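Long-range contact in teichoic acid biosynthesis protein F (PDB 3L7I), which belongs to the teichoic acid biosynthesis proteins and carries a transferase-family region of the GT-B clan: residues A[534-547]-A[573-587]. Sequence-based numbering, arbitrary orientation.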
# COMPACT_ATOMS: atom_id res chain seq x y z
N LEU A 534 32.21 -36.45 44.01
CA LEU A 534 33.51 -36.11 44.53
C LEU A 534 33.96 -37.06 45.64
O LEU A 534 33.19 -37.37 46.55
CB LEU A 534 33.49 -34.67 45.04
CG LEU A 534 33.17 -33.64 43.95
CD1 LEU A 534 33.09 -32.23 44.50
CD2 LEU A 534 34.24 -33.72 42.90
N PRO A 535 35.20 -37.55 45.55
CA PRO A 535 35.91 -38.23 46.64
C PRO A 535 35.66 -37.59 48.01
O PRO A 535 35.39 -36.39 48.09
CB PRO A 535 37.37 -38.06 46.24
CG PRO A 535 37.32 -38.10 44.74
CD PRO A 535 35.98 -37.56 44.31
N SER A 536 35.77 -38.37 49.07
CA SER A 536 35.33 -37.95 50.40
C SER A 536 36.41 -37.29 51.25
O SER A 536 36.14 -36.33 51.97
CB SER A 536 34.72 -39.14 51.17
OG SER A 536 33.71 -39.78 50.42
N ASP A 537 37.63 -37.80 51.18
CA ASP A 537 38.71 -37.31 52.03
C ASP A 537 39.38 -36.06 51.46
O ASP A 537 40.15 -35.39 52.15
CB ASP A 537 39.76 -38.40 52.18
CG ASP A 537 40.28 -38.89 50.83
OD1 ASP A 537 39.46 -39.35 50.00
OD2 ASP A 537 41.52 -38.81 50.60
N LYS A 538 39.06 -35.76 50.21
CA LYS A 538 39.82 -34.81 49.41
C LYS A 538 39.24 -33.39 49.46
O LYS A 538 38.03 -33.19 49.44
CB LYS A 538 39.98 -35.36 47.98
CG LYS A 538 41.28 -36.18 47.77
CD LYS A 538 41.08 -37.61 47.16
CE LYS A 538 42.23 -38.05 46.21
NZ LYS A 538 42.21 -37.33 44.84
N LYS A 539 40.14 -32.41 49.56
CA LYS A 539 39.76 -31.01 49.54
C LYS A 539 39.62 -30.53 48.10
O LYS A 539 39.94 -31.26 47.15
CB LYS A 539 40.78 -30.17 50.31
CG LYS A 539 40.61 -30.25 51.84
CD LYS A 539 41.35 -29.12 52.58
CE LYS A 539 42.87 -29.34 52.60
NZ LYS A 539 43.65 -28.08 52.85
N VAL A 540 39.14 -29.32 47.91
CA VAL A 540 38.62 -28.96 46.60
C VAL A 540 39.10 -27.61 46.05
O VAL A 540 38.75 -26.55 46.58
CB VAL A 540 37.08 -28.97 46.62
CG1 VAL A 540 36.51 -28.34 45.35
CG2 VAL A 540 36.58 -30.37 46.83
N ILE A 541 39.88 -27.67 44.97
CA ILE A 541 40.29 -26.46 44.25
C ILE A 541 39.32 -26.20 43.08
O ILE A 541 38.89 -27.15 42.39
CB ILE A 541 41.74 -26.60 43.73
CG1 ILE A 541 42.73 -26.68 44.88
CG2 ILE A 541 42.14 -25.42 42.89
CD1 ILE A 541 44.04 -27.29 44.48
N MET A 542 38.95 -24.94 42.89
CA MET A 542 38.19 -24.54 41.70
C MET A 542 38.99 -23.62 40.81
O MET A 542 39.64 -22.70 41.29
CB MET A 542 36.88 -23.84 42.06
CG MET A 542 35.76 -24.22 41.10
SD MET A 542 34.57 -22.91 40.76
CE MET A 542 34.93 -21.81 42.11
N TYR A 543 38.93 -23.86 39.51
CA TYR A 543 39.74 -23.08 38.58
C TYR A 543 38.84 -22.45 37.54
O TYR A 543 38.17 -23.16 36.81
CB TYR A 543 40.76 -23.98 37.92
CG TYR A 543 41.65 -23.29 36.93
CD1 TYR A 543 42.10 -22.00 37.15
CD2 TYR A 543 42.06 -23.94 35.79
CE1 TYR A 543 42.93 -21.37 36.23
CE2 TYR A 543 42.88 -23.33 34.88
CZ TYR A 543 43.32 -22.05 35.10
OH TYR A 543 44.15 -21.47 34.16
N ALA A 544 38.80 -21.14 37.45
CA ALA A 544 37.86 -20.53 36.52
C ALA A 544 38.47 -19.33 35.82
O ALA A 544 38.30 -18.19 36.24
CB ALA A 544 36.61 -20.14 37.25
N PRO A 545 39.18 -19.59 34.72
CA PRO A 545 39.91 -18.59 33.94
C PRO A 545 38.98 -17.93 32.95
O PRO A 545 38.12 -18.60 32.37
CB PRO A 545 40.91 -19.45 33.15
CG PRO A 545 40.54 -20.90 33.41
CD PRO A 545 39.24 -20.93 34.11
N THR A 546 39.15 -16.64 32.70
CA THR A 546 38.35 -16.03 31.64
C THR A 546 38.75 -16.52 30.25
O THR A 546 39.85 -17.03 30.05
CB THR A 546 38.46 -14.51 31.60
OG1 THR A 546 39.82 -14.13 31.86
CG2 THR A 546 37.52 -13.89 32.62
N TRP A 547 37.83 -16.32 29.31
CA TRP A 547 38.02 -16.71 27.92
C TRP A 547 39.04 -15.81 27.26
O TRP A 547 39.18 -14.64 27.63
CB TRP A 547 36.69 -16.69 27.17
CG TRP A 547 36.86 -16.67 25.70
CD1 TRP A 547 37.09 -15.57 24.92
CD2 TRP A 547 36.83 -17.78 24.82
NE1 TRP A 547 37.20 -15.94 23.61
CE2 TRP A 547 37.05 -17.30 23.52
CE3 TRP A 547 36.65 -19.15 25.00
CZ2 TRP A 547 37.08 -18.12 22.40
CZ3 TRP A 547 36.68 -19.98 23.88
CH2 TRP A 547 36.89 -19.45 22.60
N LEU A 573 49.31 -32.86 43.82
CA LEU A 573 48.15 -32.57 44.65
C LEU A 573 47.09 -33.66 44.57
O LEU A 573 46.14 -33.65 45.34
CB LEU A 573 47.53 -31.23 44.23
CG LEU A 573 48.44 -30.00 44.35
CD1 LEU A 573 47.85 -28.78 43.69
CD2 LEU A 573 48.73 -29.73 45.80
N GLY A 574 47.27 -34.59 43.65
CA GLY A 574 46.27 -35.61 43.37
C GLY A 574 45.84 -36.52 44.51
O GLY A 574 44.92 -37.33 44.33
N ASP A 575 46.49 -36.41 45.66
CA ASP A 575 46.16 -37.28 46.78
C ASP A 575 45.50 -36.47 47.89
O ASP A 575 44.87 -37.03 48.78
CB ASP A 575 47.39 -38.01 47.33
CG ASP A 575 47.87 -39.15 46.43
OD1 ASP A 575 47.04 -39.77 45.71
OD2 ASP A 575 49.10 -39.44 46.44
N ASP A 576 45.63 -35.16 47.83
CA ASP A 576 45.03 -34.30 48.84
C ASP A 576 43.83 -33.54 48.27
O ASP A 576 42.91 -33.18 49.00
CB ASP A 576 46.05 -33.30 49.39
CG ASP A 576 47.17 -33.97 50.19
OD1 ASP A 576 46.86 -34.81 51.06
OD2 ASP A 576 48.36 -33.64 49.95
N TYR A 577 43.84 -33.33 46.95
CA TYR A 577 42.89 -32.44 46.30
C TYR A 577 42.14 -33.04 45.12
O TYR A 577 42.57 -34.00 44.46
CB TYR A 577 43.59 -31.20 45.78
CG TYR A 577 44.08 -30.25 46.84
CD1 TYR A 577 43.25 -29.25 47.33
CD2 TYR A 577 45.37 -30.36 47.36
CE1 TYR A 577 43.69 -28.38 48.30
CE2 TYR A 577 45.82 -29.50 48.33
CZ TYR A 577 44.98 -28.51 48.80
OH TYR A 577 45.43 -27.64 49.78
N VAL A 578 41.01 -32.43 44.83
CA VAL A 578 40.36 -32.64 43.57
C VAL A 578 40.18 -31.25 42.96
O VAL A 578 39.95 -30.27 43.69
CB VAL A 578 39.07 -33.40 43.79
CG1 VAL A 578 37.89 -32.44 43.86
CG2 VAL A 578 38.90 -34.41 42.72
N ILE A 579 40.32 -31.10 41.65
CA ILE A 579 40.21 -29.76 41.06
C ILE A 579 39.01 -29.57 40.11
O ILE A 579 38.83 -30.35 39.16
CB ILE A 579 41.53 -29.34 40.37
CG1 ILE A 579 41.46 -27.90 39.92
CG2 ILE A 579 41.85 -30.26 39.19
CD1 ILE A 579 42.75 -27.48 39.21
N LEU A 580 38.17 -28.57 40.38
CA LEU A 580 37.00 -28.32 39.52
C LEU A 580 37.34 -27.33 38.41
O LEU A 580 37.73 -26.19 38.70
CB LEU A 580 35.81 -27.81 40.33
CG LEU A 580 35.46 -28.61 41.58
CD1 LEU A 580 34.18 -28.13 42.23
CD2 LEU A 580 35.35 -30.07 41.20
N LEU A 581 37.20 -27.76 37.16
CA LEU A 581 37.50 -26.89 36.03
C LEU A 581 36.23 -26.24 35.48
O LEU A 581 35.37 -26.91 34.89
CB LEU A 581 38.21 -27.67 34.91
CG LEU A 581 39.42 -28.52 35.28
CD1 LEU A 581 39.96 -29.25 34.06
CD2 LEU A 581 40.53 -27.70 35.93
N ARG A 582 36.11 -24.92 35.67
CA ARG A 582 34.98 -24.18 35.13
C ARG A 582 35.42 -23.34 33.95
O ARG A 582 35.88 -22.21 34.11
CB ARG A 582 34.37 -23.30 36.22
CG ARG A 582 33.30 -22.35 35.69
CD ARG A 582 32.10 -22.23 36.62
NE ARG A 582 31.07 -23.16 36.21
CZ ARG A 582 29.82 -22.81 35.93
NH1 ARG A 582 29.42 -21.54 36.06
NH2 ARG A 582 28.95 -23.74 35.55
N MET A 583 35.24 -23.87 32.75
CA MET A 583 35.73 -23.24 31.53
C MET A 583 34.62 -22.70 30.65
O MET A 583 33.47 -23.09 30.79
CB MET A 583 36.50 -24.28 30.72
CG MET A 583 37.17 -25.31 31.59
SD MET A 583 38.63 -24.56 32.31
CE MET A 583 39.71 -24.60 30.88
N HIS A 584 34.97 -21.81 29.72
CA HIS A 584 34.04 -21.38 28.69
C HIS A 584 33.50 -22.64 28.03
O HIS A 584 34.17 -23.66 28.01
CB HIS A 584 34.74 -20.49 27.64
CG HIS A 584 33.82 -19.93 26.59
ND1 HIS A 584 33.56 -20.58 25.40
CD2 HIS A 584 33.11 -18.78 26.55
CE1 HIS A 584 32.72 -19.85 24.67
NE2 HIS A 584 32.44 -18.76 25.35
N TYR A 585 32.29 -22.56 27.49
CA TYR A 585 31.65 -23.77 27.00
C TYR A 585 32.37 -24.33 25.78
O TYR A 585 32.37 -25.53 25.56
CB TYR A 585 30.16 -23.54 26.70
CG TYR A 585 29.88 -22.93 25.35
CD1 TYR A 585 29.93 -23.71 24.19
CD2 TYR A 585 29.56 -21.58 25.22
CE1 TYR A 585 29.69 -23.15 22.94
CE2 TYR A 585 29.32 -21.02 23.98
CZ TYR A 585 29.38 -21.81 22.84
OH TYR A 585 29.13 -21.26 21.61
N LEU A 586 33.00 -23.46 25.00
CA LEU A 586 33.74 -23.89 23.81
C LEU A 586 34.99 -24.66 24.22
O LEU A 586 35.44 -25.56 23.52
CB LEU A 586 34.15 -22.68 22.96
CG LEU A 586 33.13 -22.03 22.04
CD1 LEU A 586 33.74 -20.79 21.41
CD2 LEU A 586 32.66 -23.00 20.98
N ILE A 587 35.56 -24.29 25.36
CA ILE A 587 36.76 -24.94 25.86
C ILE A 587 36.42 -26.26 26.55
O ILE A 587 37.17 -27.23 26.45
CB ILE A 587 37.52 -24.03 26.84
CG1 ILE A 587 38.48 -23.13 26.08
CG2 ILE A 587 38.30 -24.88 27.85
CD1 ILE A 587 39.91 -23.24 26.59
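Ile541 and Tyr577 meet across two neighbouring parallel strands, 539-543 and 577-581, laced together by a backbone ladder of six hydrogen bonds that runs one residue past each end of strand 577-581. The ladder begins with Lys539 N donating to Asp576 O (2.9 Å) and ends with Arg582 N donating to Tyr543 O. Along it Lys539, Ile541 and Tyr543 turn both N and O toward the 573-587 segment, while Val540, Met542 and Ala544 pair with the strand 618-621 side, as expected of an interior strand.

Apolar side chains pack on both faces. On one, Ile541 CD1 sits over the Tyr577 ring as a CH-pi contact, 4.0 Å from its centroid; CG1 lies anti to the carbonyl carbon (chi1 -65°), which carries the methyl to that ring. Ile541 CG2 packs on Ile579 CG1, and Tyr543 CD2 meets Leu581 CD2 at the edge of the tyrosine ring. On the reverse face Val540 CG2 runs alongside Val578 CG1 (3.8 Å), and Leu534 CD2 reaches both Val578 and Leu580, close to Ile601 of the next strand.

Polar and aromatic contacts close the two ends. Lys538, its chain bent, brings NZ to Gly574 O at 2.8 Å, from above the carbonyl plane. At the far end Trp547 CE3 lies over one face of His584, the planes inclined at 49°, while His584 ND1 accepts from Leu586 N and so caps helix 585-588. Trp547 CH2 also touches Leu586 CD1.

Strand 539-543, helix 566-573 and strand 577-581 thus form a beta-alpha-beta unit in the parallel sheet of a Rossmann-like domain, consistent with the GT-B fold.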